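Local coordinates for DUF1116 domain-containing protein (Enterococcus faecalis, PDB 3CLQ) that is of unknown function but belongs to the AllG family, named for a subunit of oxamate carbamoyltransferase, and may have a related role, at residues 12-17 with 347-352; 36-41 with 45-50; 160-165 with 217-222; 182-187 with 320-325. One frame throughout, in Å; residues are numbered along the deposited sequence.

Interaction 1: residues 12-17 with 347-352; sequences QANEEA and ITTKEN
Asn14 and Glu15 of helix 6-23 meet Thr349 and Lys350 at a classic beta bulge. Both bulge residues face Thr367 of the neighbouring antiparallel strand 363-369. The chain changes direction at Thr349, and Thr349 and Lys350 both direct their CB toward the helix.

The apolar part is small. Asn14 CB lies 4.1 Å from Thr349 CG2, a loose van der Waals contact. The methyl stands anti to the backbone N of Thr349, and the hydroxyl stands beside that N (chi1 -47°). This leaves the methyl for the helix, while OG1 hydrogen-bonds Gly368 O. The amide of Asn14 is also engaged outside the contact, with OD1 accepting from Thr255 N.

The ionic part is a salt bridge between Glu15 and Lys350, on the more exposed side. The CB of Glu15 points away from the strand, but a bend at chi2 (68°) swings the carboxylate back. Lys350 starts from the crowded position between its backbone N and carbonyl carbon, then bends again at chi3 and meets the glutamate at a slant. The Lys350 ammonium is shared unequally by the two Glu15 oxygens. Lys350 NZ is 3.3 Å from Glu15 OE1, a weak bond. The stronger bond joins Lys350 NZ to Glu15 OE2 at 2.9 Å, on the syn side and 22° out of the carboxylate plane.

Interaction 2: residues 36-41 with 45-50; sequences NVMPDM and TILHAG
Strand 45-48, which pairs in parallel with strand 92-95, is packed through Thr45 and Leu47 against Met38 and Met41. These two selenomethionines come from the irregular chain that leaves helix 34-37. A three-residue link joins the two segments, so the contact folds this chain back over one face of the strand. Thr45 and Leu47 direct their CB toward it, whereas the CB of Ile46 between them points away.

The ends of Met38 and Leu47 meet head-on, with Met38 CE 3.5 Å from Leu47 CD1. Met38 is extended about chi2, but chi3 is only 19°. This nearly eclipsed last bond turns CE back alongside its own chain. Phe128 of strand 126-130 and His99 also lie against Met38.

Met41 crosses beside Thr45. Its CG is anti to the backbone N (chi1 -154°), and a bend at chi2 brings the selenium against the threonine methyl. Met41 SE is 3.9 Å from Thr45 CG2 and 4.4 Å from Leu47 CD1, so one atom touches both strand residues. Thr45 turns its polar side elsewhere, its OG1 hydrogen-bonding Thr42 OG1 in the connecting link.

No hydrogen bond joins the two segments. Their contact rests on methyl groups and the methionine chain ends, which carry selenium in this crystal. Dispersion and burial therefore hold it, while the strand's backbone is bonded on its own account, Ile46 with Thr92 and His48 with Cys96.

Interaction 3: residues 160-165 with 217-222; sequences GPLLHD and EQLKEV
Leu162 reaches from helix 146-168 to Leu219 and Val222, one turn apart on helix 216-226. The contact is helix-to-helix packing, and the CA atoms of Leu162 and Leu219 are 8.9 Å apart.

Leu162 is fully extended. Its CG is anti to the backbone N (chi1 -162°) and chi2 is also near 180°. This carries CD1 out as the single atom that touches both partners. Leu162 CD1 meets Val222 CG2 tip to tip at 3.7 Å. Val222 CG2 stands beside its own backbone N, while CG1, also near the leucine methyl, is anti to that N.

Leu219 is different. Its CB does not aim at the other helix. Both its torsions are off the usual values, so the placement of its methyls is less certain. Its side chain crosses Leu162 at about a right angle, with Leu219 CD1 3.8 Å from Leu162 CD1.

Around them, Met209 of helix 195-210 packs on Leu162 and Val222, and Phe214 packs on Leu162. Arg216 of the second subunit touches Leu219, so the packing continues toward the dimer partner.

The closest contacts are between methyl groups, and Leu162 CD1 is common to them. The joint rests on van der Waals packing and burial of apolar side chains.

Interaction 4: residues 182-187 with 320-325; sequences QALHMG and MAAAPA
Gly187 and Leu184 press against Ala322 and Ala323 where the turn near the end of helix 176-183 meets the loop before helix 327-330. Both are largely irregular pieces of chain. A type I beta turn runs from Ala183 to Met186, and short 3-10 segments occupy most of 321-325.

The close part is at Gly187. Its CA comes within 4.4 Å of Ala323 CA. Gly187 CA also makes a CA-H...O contact with Ala322 O at 3.2 Å, with 162° at the hydrogen. On the next residue, Ala323 CB lies 3.4 Å from Gly187 O. Leu184 adds an apolar touch, its CD1 3.8 Å from Ala322 CB. The same alanine methyl is 3.9 Å from Leu184 O.

The packing is looser toward Pro324 and Ala325. Ala325 directs its CB toward the turn but stays short of contact, and both residues are partly exposed. The second subunit approaches here, with its Pro358 on Pro324 and its His185 on Ala325.

Two small residues and a glycine let the backbones come close, so a weak CA-H...O interaction and van der Waals contacts do the joining beside the dimer interface.

Overall arrangement
Interaction 1 opens in the first long helix and closes the widest loop, some 330 residues later, by joining helix 6-23 to the bulged strand 348-352. The other three contacts fall within that span. Interaction 2 is local, folding residues 36-41 back on strand 45-48, and closes before interaction 3 opens. Interaction 3 joins helix 146-168 to helix 216-226. Residues 182-187 of interaction 4 come before interaction 3 closes, so these two cross. Interaction 4 ties that turn region to the loop before helix 327-330. Interactions 1 and 3 lie on opposite sides of the chain's centre, their centres about 41 Å apart. Interactions 3 and 4 both touch the second subunit.

Interaction 1: residues 12-17 with 347-352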
loop_
_atom_site.group_PDB
_atom_site.type_symbol
_atom_site.label_atom_id
_atom_site.label_comp_id
_atom_site.label_asym_id
_atom_site.label_seq_id
_atom_site.Cartn_x
_atom_site.Cartn_y
_atom_site.Cartn_z
ATOM N N GLN B 12 28.050 23.825 9.896
ATOM C CA GLN B 12 28.759 22.562 10.072
ATOM C C GLN B 12 27.997 21.608 10.965
ATOM O O GLN B 12 27.861 20.429 10.649
ATOM C CB GLN B 12 30.136 22.786 10.659
ATOM C CG GLN B 12 31.146 23.313 9.662
ATOM C CD GLN B 12 32.268 24.082 10.334
ATOM O OE1 GLN B 12 32.788 25.046 9.776
ATOM N NE2 GLN B 12 32.635 23.668 11.551
ATOM N N ALA B 13 27.499 22.117 12.085
ATOM C CA ALA B 13 26.849 21.265 13.059
ATOM C C ALA B 13 25.542 20.700 12.507
ATOM O O ALA B 13 25.182 19.549 12.792
ATOM C CB ALA B 13 26.607 22.002 14.339
ATOM N N ASN B 14 24.832 21.497 11.717
ATOM C CA ASN B 14 23.577 21.024 11.165
ATOM C C ASN B 14 23.815 19.910 10.144
ATOM O O ASN B 14 23.054 18.954 10.077
ATOM C CB ASN B 14 22.751 22.184 10.593
ATOM C CG ASN B 14 22.263 23.152 11.679
ATOM O OD1 ASN B 14 22.841 23.234 12.767
ATOM N ND2 ASN B 14 21.202 23.898 11.375
ATOM N N GLU B 15 24.900 20.040 9.387
ATOM C CA GLU B 15 25.358 19.016 8.461
ATOM C C GLU B 15 25.561 17.650 9.133
ATOM O O GLU B 15 25.070 16.617 8.649
ATOM C CB GLU B 15 26.658 19.459 7.803
ATOM C CG GLU B 15 27.236 18.440 6.804
ATOM C CD GLU B 15 26.377 18.269 5.539
ATOM O OE1 GLU B 15 25.721 19.261 5.125
ATOM O OE2 GLU B 15 26.367 17.152 4.958
ATOM N N GLU B 16 26.304 17.660 10.240
ATOM C CA GLU B 16 26.564 16.456 11.026
ATOM C C GLU B 16 25.263 15.928 11.643
ATOM O O GLU B 16 24.967 14.732 11.552
ATOM C CB GLU B 16 27.662 16.717 12.077
ATOM C CG GLU B 16 28.013 15.560 13.054
ATOM C CD GLU B 16 28.267 14.173 12.378
ATOM O OE1 GLU B 16 28.471 14.096 11.137
ATOM O OE2 GLU B 16 28.260 13.139 13.100
ATOM N N ALA B 17 24.471 16.815 12.231
ATOM C CA ALA B 17 23.222 16.396 12.867
ATOM C C ALA B 17 22.239 15.781 11.883
ATOM O O ALA B 17 21.720 14.687 12.124
ATOM C CB ALA B 17 22.581 17.552 13.590
ATOM N N ILE B 347 12.389 25.513 5.802
ATOM C CA ILE B 347 12.465 25.306 7.230
ATOM C C ILE B 347 13.470 24.205 7.583
ATOM O O ILE B 347 13.868 24.069 8.738
ATOM C CB ILE B 347 11.099 24.847 7.734
ATOM C CG1 ILE B 347 10.418 25.904 8.545
ATOM C CG2 ILE B 347 11.221 23.709 8.705
ATOM C CD1 ILE B 347 9.241 25.262 9.271
ATOM N N THR B 348 13.867 23.410 6.602
ATOM C CA THR B 348 14.601 22.186 6.900
ATOM C C THR B 348 16.002 22.214 6.318
ATOM O O THR B 348 16.293 23.030 5.456
ATOM C CB THR B 348 13.844 20.966 6.368
ATOM O OG1 THR B 348 13.418 21.218 5.017
ATOM C CG2 THR B 348 12.633 20.686 7.232
ATOM N N THR B 349 16.868 21.319 6.772
ATOM C CA THR B 349 18.283 21.411 6.400
ATOM C C THR B 349 18.636 20.829 5.014
ATOM O O THR B 349 19.395 21.452 4.256
ATOM C CB THR B 349 19.189 20.807 7.485
ATOM O OG1 THR B 349 18.786 21.287 8.781
ATOM C CG2 THR B 349 20.636 21.175 7.220
ATOM N N LYS B 350 18.117 19.638 4.699
ATOM C CA LYS B 350 18.247 19.053 3.347
ATOM C C LYS B 350 17.247 17.923 3.162
ATOM O O LYS B 350 16.624 17.508 4.129
ATOM C CB LYS B 350 19.673 18.557 3.041
ATOM C CG LYS B 350 20.132 17.354 3.860
ATOM C CD LYS B 350 21.472 16.791 3.360
ATOM C CE LYS B 350 22.640 17.721 3.693
ATOM N NZ LYS B 350 23.944 17.039 3.451
ATOM N N GLU B 351 17.083 17.457 1.921
ATOM C CA GLU B 351 16.181 16.332 1.594
ATOM C C GLU B 351 16.808 14.997 1.983
ATOM O O GLU B 351 17.980 14.759 1.740
ATOM C CB GLU B 351 15.870 16.270 0.089
ATOM C CG GLU B 351 15.420 17.572 -0.549
ATOM C CD GLU B 351 15.137 17.440 -2.060
ATOM O OE1 GLU B 351 15.119 16.300 -2.594
ATOM O OE2 GLU B 351 14.935 18.492 -2.721
ATOM N N ASN B 352 16.025 14.114 2.582
ATOM C CA ASN B 352 16.468 12.747 2.793
ATOM C C ASN B 352 16.339 11.932 1.493
ATOM O O ASN B 352 15.230 11.624 1.067
ATOM C CB ASN B 352 15.608 12.132 3.883
ATOM C CG ASN B 352 16.017 10.736 4.213
ATOM O OD1 ASN B 352 16.843 10.141 3.515
ATOM N ND2 ASN B 352 15.457 10.189 5.283
#

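Interaction 2: residues 36-41 with 45-50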
loop_
_atom_site.group_PDB
_atom_site.type_symbol
_atom_site.label_atom_id
_atom_site.label_comp_id
_atom_site.label_asym_id
_atom_site.label_seq_id
_atom_site.Cartn_x
_atom_site.Cartn_y
_atom_site.Cartn_z
ATOM N N ASN B 36 10.733 -4.470 31.468
ATOM C CA ASN B 36 11.873 -5.347 31.176
ATOM C C ASN B 36 12.956 -4.712 30.317
ATOM O O ASN B 36 14.090 -5.179 30.332
ATOM C CB ASN B 36 11.439 -6.639 30.475
ATOM C CG ASN B 36 10.566 -7.509 31.330
ATOM O OD1 ASN B 36 10.562 -7.396 32.552
ATOM N ND2 ASN B 36 9.809 -8.395 30.687
ATOM N N VAL B 37 12.627 -3.687 29.534
ATOM C CA VAL B 37 13.594 -3.238 28.534
ATOM C C VAL B 37 13.886 -1.742 28.475
ATOM O O VAL B 37 14.899 -1.334 27.915
ATOM C CB VAL B 37 13.213 -3.743 27.134
ATOM C CG1 VAL B 37 13.139 -5.254 27.126
ATOM C CG2 VAL B 37 11.896 -3.146 26.697
HETATM N N MSE B 38 13.017 -0.923 29.047
HETATM C CA MSE B 38 13.179 0.532 28.961
HETATM C C MSE B 38 14.119 1.075 30.031
HETATM O O MSE B 38 14.251 0.471 31.086
HETATM C CB MSE B 38 11.820 1.215 29.040
HETATM C CG MSE B 38 10.885 0.755 27.926
HETATM SE SE MSE B 38 9.513 2.083 27.492
HETATM C CE MSE B 38 10.377 3.637 28.290
ATOM N N PRO B 39 14.764 2.233 29.756
ATOM C CA PRO B 39 15.687 2.876 30.706
ATOM C C PRO B 39 14.950 3.488 31.899
ATOM O O PRO B 39 13.883 4.075 31.720
ATOM C CB PRO B 39 16.344 4.000 29.877
ATOM C CG PRO B 39 15.853 3.852 28.478
ATOM C CD PRO B 39 14.612 3.022 28.518
ATOM N N ASP B 40 15.526 3.338 33.094
ATOM C CA ASP B 40 15.019 3.941 34.341
ATOM C C ASP B 40 13.539 3.680 34.598
ATOM O O ASP B 40 12.798 4.576 34.966
ATOM C CB ASP B 40 15.284 5.451 34.370
ATOM C CG ASP B 40 16.635 5.819 33.792
ATOM O OD1 ASP B 40 16.670 6.409 32.677
ATOM O OD2 ASP B 40 17.654 5.508 34.450
HETATM N N MSE B 41 13.110 2.446 34.405
HETATM C CA MSE B 41 11.749 2.073 34.748
HETATM C C MSE B 41 11.644 1.552 36.190
HETATM O O MSE B 41 12.533 0.864 36.687
HETATM C CB MSE B 41 11.268 0.991 33.791
HETATM C CG MSE B 41 9.772 0.954 33.622
HETATM SE SE MSE B 41 9.173 2.433 32.516
HETATM C CE MSE B 41 7.287 1.948 32.306
ATOM N N THR B 45 6.149 3.682 38.002
ATOM C CA THR B 45 6.533 4.734 37.085
ATOM C C THR B 45 5.566 4.701 35.933
ATOM O O THR B 45 5.363 3.642 35.350
ATOM C CB THR B 45 7.931 4.469 36.495
ATOM O OG1 THR B 45 8.932 5.056 37.324
ATOM C CG2 THR B 45 8.054 5.077 35.127
ATOM N N ILE B 46 4.943 5.824 35.593
ATOM C CA ILE B 46 4.173 5.813 34.356
ATOM C C ILE B 46 4.407 7.005 33.435
ATOM O O ILE B 46 4.579 8.144 33.889
ATOM C CB ILE B 46 2.675 5.435 34.532
ATOM C CG1 ILE B 46 1.809 6.632 34.813
ATOM C CG2 ILE B 46 2.475 4.373 35.613
ATOM C CD1 ILE B 46 0.406 6.187 35.105
ATOM N N LEU B 47 4.458 6.691 32.137
ATOM C CA LEU B 47 4.862 7.624 31.098
ATOM C C LEU B 47 3.667 8.147 30.341
ATOM O O LEU B 47 2.670 7.450 30.178
ATOM C CB LEU B 47 5.804 6.940 30.101
ATOM C CG LEU B 47 6.814 5.993 30.744
ATOM C CD1 LEU B 47 7.877 5.558 29.767
ATOM C CD2 LEU B 47 7.449 6.659 31.966
ATOM N N HIS B 48 3.807 9.370 29.847
ATOM C CA HIS B 48 2.756 10.064 29.118
ATOM C C HIS B 48 3.386 10.758 27.904
ATOM O O HIS B 48 4.608 10.863 27.819
ATOM C CB HIS B 48 2.141 11.119 30.048
ATOM C CG HIS B 48 3.145 12.078 30.605
ATOM N ND1 HIS B 48 3.519 13.231 29.950
ATOM C CD2 HIS B 48 3.868 12.052 31.752
ATOM C CE1 HIS B 48 4.423 13.878 30.669
ATOM N NE2 HIS B 48 4.653 13.183 31.768
ATOM N N ALA B 49 2.562 11.270 26.992
ATOM C CA ALA B 49 3.066 12.073 25.878
ATOM C C ALA B 49 3.413 13.526 26.277
ATOM O O ALA B 49 3.040 13.981 27.357
ATOM C CB ALA B 49 2.070 12.064 24.726
ATOM N N GLY B 50 4.120 14.241 25.388
ATOM C CA GLY B 50 4.411 15.672 25.567
ATOM C C GLY B 50 5.494 15.955 26.594
ATOM O O GLY B 50 6.111 15.030 27.100
#

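Interaction 3: residues 160-165 with 217-222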
loop_
_atom_site.group_PDB
_atom_site.type_symbol
_atom_site.label_atom_id
_atom_site.label_comp_id
_atom_site.label_asym_id
_atom_site.label_seq_id
_atom_site.Cartn_x
_atom_site.Cartn_y
_atom_site.Cartn_z
ATOM N N GLY B 160 0.860 -9.608 23.091
ATOM C CA GLY B 160 2.238 -9.267 23.455
ATOM C C GLY B 160 3.263 -10.389 23.378
ATOM O O GLY B 160 4.220 -10.302 22.610
ATOM N N PRO B 161 3.087 -11.438 24.200
ATOM C CA PRO B 161 3.936 -12.624 24.175
ATOM C C PRO B 161 4.072 -13.227 22.780
ATOM O O PRO B 161 5.173 -13.587 22.351
ATOM C CB PRO B 161 3.190 -13.584 25.095
ATOM C CG PRO B 161 2.518 -12.690 26.077
ATOM C CD PRO B 161 2.054 -11.532 25.249
ATOM N N LEU B 162 2.959 -13.313 22.067
ATOM C CA LEU B 162 2.980 -13.774 20.689
ATOM C C LEU B 162 3.977 -12.941 19.890
ATOM O O LEU B 162 4.811 -13.486 19.174
ATOM C CB LEU B 162 1.590 -13.679 20.078
ATOM C CG LEU B 162 1.285 -14.479 18.797
ATOM C CD1 LEU B 162 -0.070 -14.090 18.229
ATOM C CD2 LEU B 162 2.334 -14.283 17.731
ATOM N N LEU B 163 3.910 -11.624 20.015
ATOM C CA LEU B 163 4.783 -10.787 19.211
ATOM C C LEU B 163 6.231 -11.007 19.560
ATOM O O LEU B 163 7.064 -11.158 18.679
ATOM C CB LEU B 163 4.444 -9.310 19.350
ATOM C CG LEU B 163 3.626 -8.781 18.176
ATOM C CD1 LEU B 163 3.599 -9.860 17.149
ATOM C CD2 LEU B 163 2.206 -8.404 18.588
ATOM N N HIS B 164 6.520 -11.028 20.850
ATOM C CA HIS B 164 7.869 -11.234 21.365
ATOM C C HIS B 164 8.459 -12.528 20.834
ATOM O O HIS B 164 9.601 -12.549 20.374
ATOM C CB HIS B 164 7.812 -11.296 22.889
ATOM C CG HIS B 164 9.065 -11.796 23.540
ATOM N ND1 HIS B 164 10.100 -10.959 23.911
ATOM C CD2 HIS B 164 9.423 -13.037 23.950
ATOM C CE1 HIS B 164 11.048 -11.666 24.504
ATOM N NE2 HIS B 164 10.665 -12.930 24.533
ATOM N N ASP B 165 7.674 -13.604 20.916
ATOM C CA ASP B 165 8.107 -14.907 20.450
ATOM C C ASP B 165 8.348 -14.895 18.929
ATOM O O ASP B 165 9.359 -15.396 18.436
ATOM C CB ASP B 165 7.095 -15.980 20.866
ATOM C CG ASP B 165 7.078 -16.216 22.386
ATOM O OD1 ASP B 165 6.492 -17.239 22.828
ATOM O OD2 ASP B 165 7.656 -15.390 23.148
ATOM N N GLU B 217 -6.352 -21.302 16.894
ATOM C CA GLU B 217 -7.452 -20.553 17.509
ATOM C C GLU B 217 -6.997 -19.176 18.015
ATOM O O GLU B 217 -7.735 -18.194 17.927
ATOM C CB GLU B 217 -8.079 -21.360 18.655
ATOM C CG GLU B 217 -8.903 -20.526 19.652
ATOM C CD GLU B 217 -8.928 -21.132 21.094
ATOM O OE1 GLU B 217 -7.968 -20.876 21.876
ATOM O OE2 GLU B 217 -9.910 -21.847 21.450
ATOM N N GLN B 218 -5.776 -19.091 18.527
ATOM C CA GLN B 218 -5.248 -17.801 18.977
ATOM C C GLN B 218 -4.707 -16.892 17.862
ATOM O O GLN B 218 -4.757 -15.653 17.945
ATOM C CB GLN B 218 -4.167 -18.019 20.029
ATOM C CG GLN B 218 -4.711 -18.487 21.349
ATOM C CD GLN B 218 -3.631 -18.671 22.393
ATOM O OE1 GLN B 218 -2.659 -19.397 22.173
ATOM N NE2 GLN B 218 -3.801 -18.020 23.546
ATOM N N LEU B 219 -4.151 -17.507 16.828
ATOM C CA LEU B 219 -3.718 -16.745 15.699
ATOM C C LEU B 219 -4.975 -16.160 15.096
ATOM O O LEU B 219 -4.978 -15.016 14.662
ATOM C CB LEU B 219 -2.988 -17.630 14.709
ATOM C CG LEU B 219 -1.458 -17.679 14.793
ATOM C CD1 LEU B 219 -0.947 -17.043 16.031
ATOM C CD2 LEU B 219 -0.975 -19.112 14.720
ATOM N N LYS B 220 -6.060 -16.923 15.103
ATOM C CA LYS B 220 -7.285 -16.448 14.483
ATOM C C LYS B 220 -7.779 -15.111 15.050
ATOM O O LYS B 220 -8.026 -14.150 14.298
ATOM C CB LYS B 220 -8.366 -17.518 14.517
ATOM C CG LYS B 220 -9.444 -17.284 13.487
ATOM C CD LYS B 220 -10.711 -16.778 14.173
ATOM C CE LYS B 220 -11.795 -17.838 14.176
ATOM N NZ LYS B 220 -12.323 -18.033 12.809
ATOM N N GLU B 221 -7.891 -15.018 16.367
ATOM C CA GLU B 221 -8.358 -13.765 16.945
ATOM C C GLU B 221 -7.322 -12.634 16.864
ATOM O O GLU B 221 -7.686 -11.453 16.752
ATOM C CB GLU B 221 -8.961 -13.960 18.345
ATOM C CG GLU B 221 -8.040 -13.826 19.506
ATOM C CD GLU B 221 -8.811 -13.876 20.837
ATOM O OE1 GLU B 221 -8.834 -14.956 21.502
ATOM O OE2 GLU B 221 -9.413 -12.833 21.213
ATOM N N VAL B 222 -6.040 -12.972 16.850
ATOM C CA VAL B 222 -5.041 -11.939 16.601
ATOM C C VAL B 222 -5.119 -11.328 15.172
ATOM O O VAL B 222 -4.875 -10.133 14.994
ATOM C CB VAL B 222 -3.632 -12.428 16.909
ATOM C CG1 VAL B 222 -2.619 -11.566 16.223
ATOM C CG2 VAL B 222 -3.394 -12.409 18.399
#

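Interaction 4: residues 182-187 with 320-325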
loop_
_atom_site.group_PDB
_atom_site.type_symbol
_atom_site.label_atom_id
_atom_site.label_comp_id
_atom_site.label_asym_id
_atom_site.label_seq_id
_atom_site.Cartn_x
_atom_site.Cartn_y
_atom_site.Cartn_z
ATOM N N GLN B 182 8.625 2.519 1.507
ATOM C CA GLN B 182 7.643 1.935 0.591
ATOM C C GLN B 182 6.226 2.434 0.860
ATOM O O GLN B 182 5.439 2.640 -0.068
ATOM C CB GLN B 182 7.669 0.414 0.716
ATOM C CG GLN B 182 9.012 -0.190 0.411
ATOM C CD GLN B 182 9.086 -1.626 0.817
ATOM O OE1 GLN B 182 8.146 -2.136 1.395
ATOM N NE2 GLN B 182 10.214 -2.295 0.535
ATOM N N ALA B 183 5.904 2.613 2.140
ATOM C CA ALA B 183 4.630 3.203 2.511
ATOM C C ALA B 183 4.404 4.554 1.787
ATOM O O ALA B 183 3.341 4.789 1.212
ATOM C CB ALA B 183 4.548 3.365 4.034
ATOM N N LEU B 184 5.403 5.435 1.818
ATOM C CA LEU B 184 5.271 6.751 1.226
ATOM C C LEU B 184 5.145 6.690 -0.297
ATOM O O LEU B 184 4.822 7.675 -0.943
ATOM C CB LEU B 184 6.459 7.636 1.607
ATOM C CG LEU B 184 6.372 8.435 2.916
ATOM C CD1 LEU B 184 5.915 9.880 2.716
ATOM C CD2 LEU B 184 5.456 7.732 3.894
ATOM N N HIS B 185 5.416 5.542 -0.891
ATOM C CA HIS B 185 5.167 5.431 -2.312
ATOM C C HIS B 185 3.814 4.786 -2.497
ATOM O O HIS B 185 3.408 4.564 -3.622
ATOM C CB HIS B 185 6.255 4.617 -2.996
ATOM C CG HIS B 185 7.509 5.390 -3.250
ATOM N ND1 HIS B 185 8.488 4.961 -4.116
ATOM C CD2 HIS B 185 7.938 6.577 -2.765
ATOM C CE1 HIS B 185 9.470 5.838 -4.139
ATOM N NE2 HIS B 185 9.165 6.825 -3.326
HETATM N N MSE B 186 3.126 4.492 -1.394
HETATM C CA MSE B 186 1.814 3.861 -1.458
HETATM C C MSE B 186 0.708 4.718 -0.827
HETATM O O MSE B 186 -0.284 4.191 -0.305
HETATM C CB MSE B 186 1.836 2.509 -0.779
HETATM C CG MSE B 186 2.714 1.490 -1.440
HETATM SE SE MSE B 186 3.137 0.015 -0.215
HETATM C CE MSE B 186 1.412 -0.869 -0.104
ATOM N N GLY B 187 0.878 6.039 -0.868
ATOM C CA GLY B 187 -0.184 6.944 -0.479
ATOM C C GLY B 187 -0.343 7.145 1.020
ATOM O O GLY B 187 -1.376 7.626 1.468
HETATM N N MSE B 320 2.649 15.457 3.509
HETATM C CA MSE B 320 1.310 15.670 2.991
HETATM C C MSE B 320 1.147 15.243 1.531
HETATM O O MSE B 320 0.289 14.439 1.213
HETATM C CB MSE B 320 0.986 17.147 3.120
HETATM C CG MSE B 320 -0.378 17.469 3.662
HETATM SE SE MSE B 320 -0.558 19.417 3.816
HETATM C CE MSE B 320 -2.528 19.442 3.664
ATOM N N ALA B 321 1.984 15.775 0.647
ATOM C CA ALA B 321 1.833 15.561 -0.799
ATOM C C ALA B 321 1.731 14.105 -1.230
ATOM O O ALA B 321 1.148 13.805 -2.262
ATOM C CB ALA B 321 2.969 16.220 -1.550
ATOM N N ALA B 322 2.321 13.213 -0.452
ATOM C CA ALA B 322 2.396 11.795 -0.788
ATOM C C ALA B 322 1.062 11.087 -0.591
ATOM O O ALA B 322 0.884 9.961 -1.037
ATOM C CB ALA B 322 3.438 11.128 0.062
ATOM N N ALA B 323 0.117 11.762 0.052
ATOM C CA ALA B 323 -1.058 11.097 0.543
ATOM C C ALA B 323 -2.307 11.863 0.182
ATOM O O ALA B 323 -3.040 12.310 1.086
ATOM C CB ALA B 323 -0.954 10.982 2.039
ATOM N N PRO B 324 -2.568 12.029 -1.128
ATOM C CA PRO B 324 -3.749 12.755 -1.516
ATOM C C PRO B 324 -5.016 12.112 -0.963
ATOM O O PRO B 324 -6.035 12.764 -0.884
ATOM C CB PRO B 324 -3.724 12.689 -3.047
ATOM C CG PRO B 324 -2.878 11.559 -3.371
ATOM C CD PRO B 324 -1.822 11.557 -2.293
ATOM N N ALA B 325 -4.971 10.850 -0.583
ATOM C CA ALA B 325 -6.150 10.238 0.037
ATOM C C ALA B 325 -6.705 10.999 1.272
ATOM O O ALA B 325 -7.899 10.922 1.578
ATOM C CB ALA B 325 -5.870 8.788 0.396
#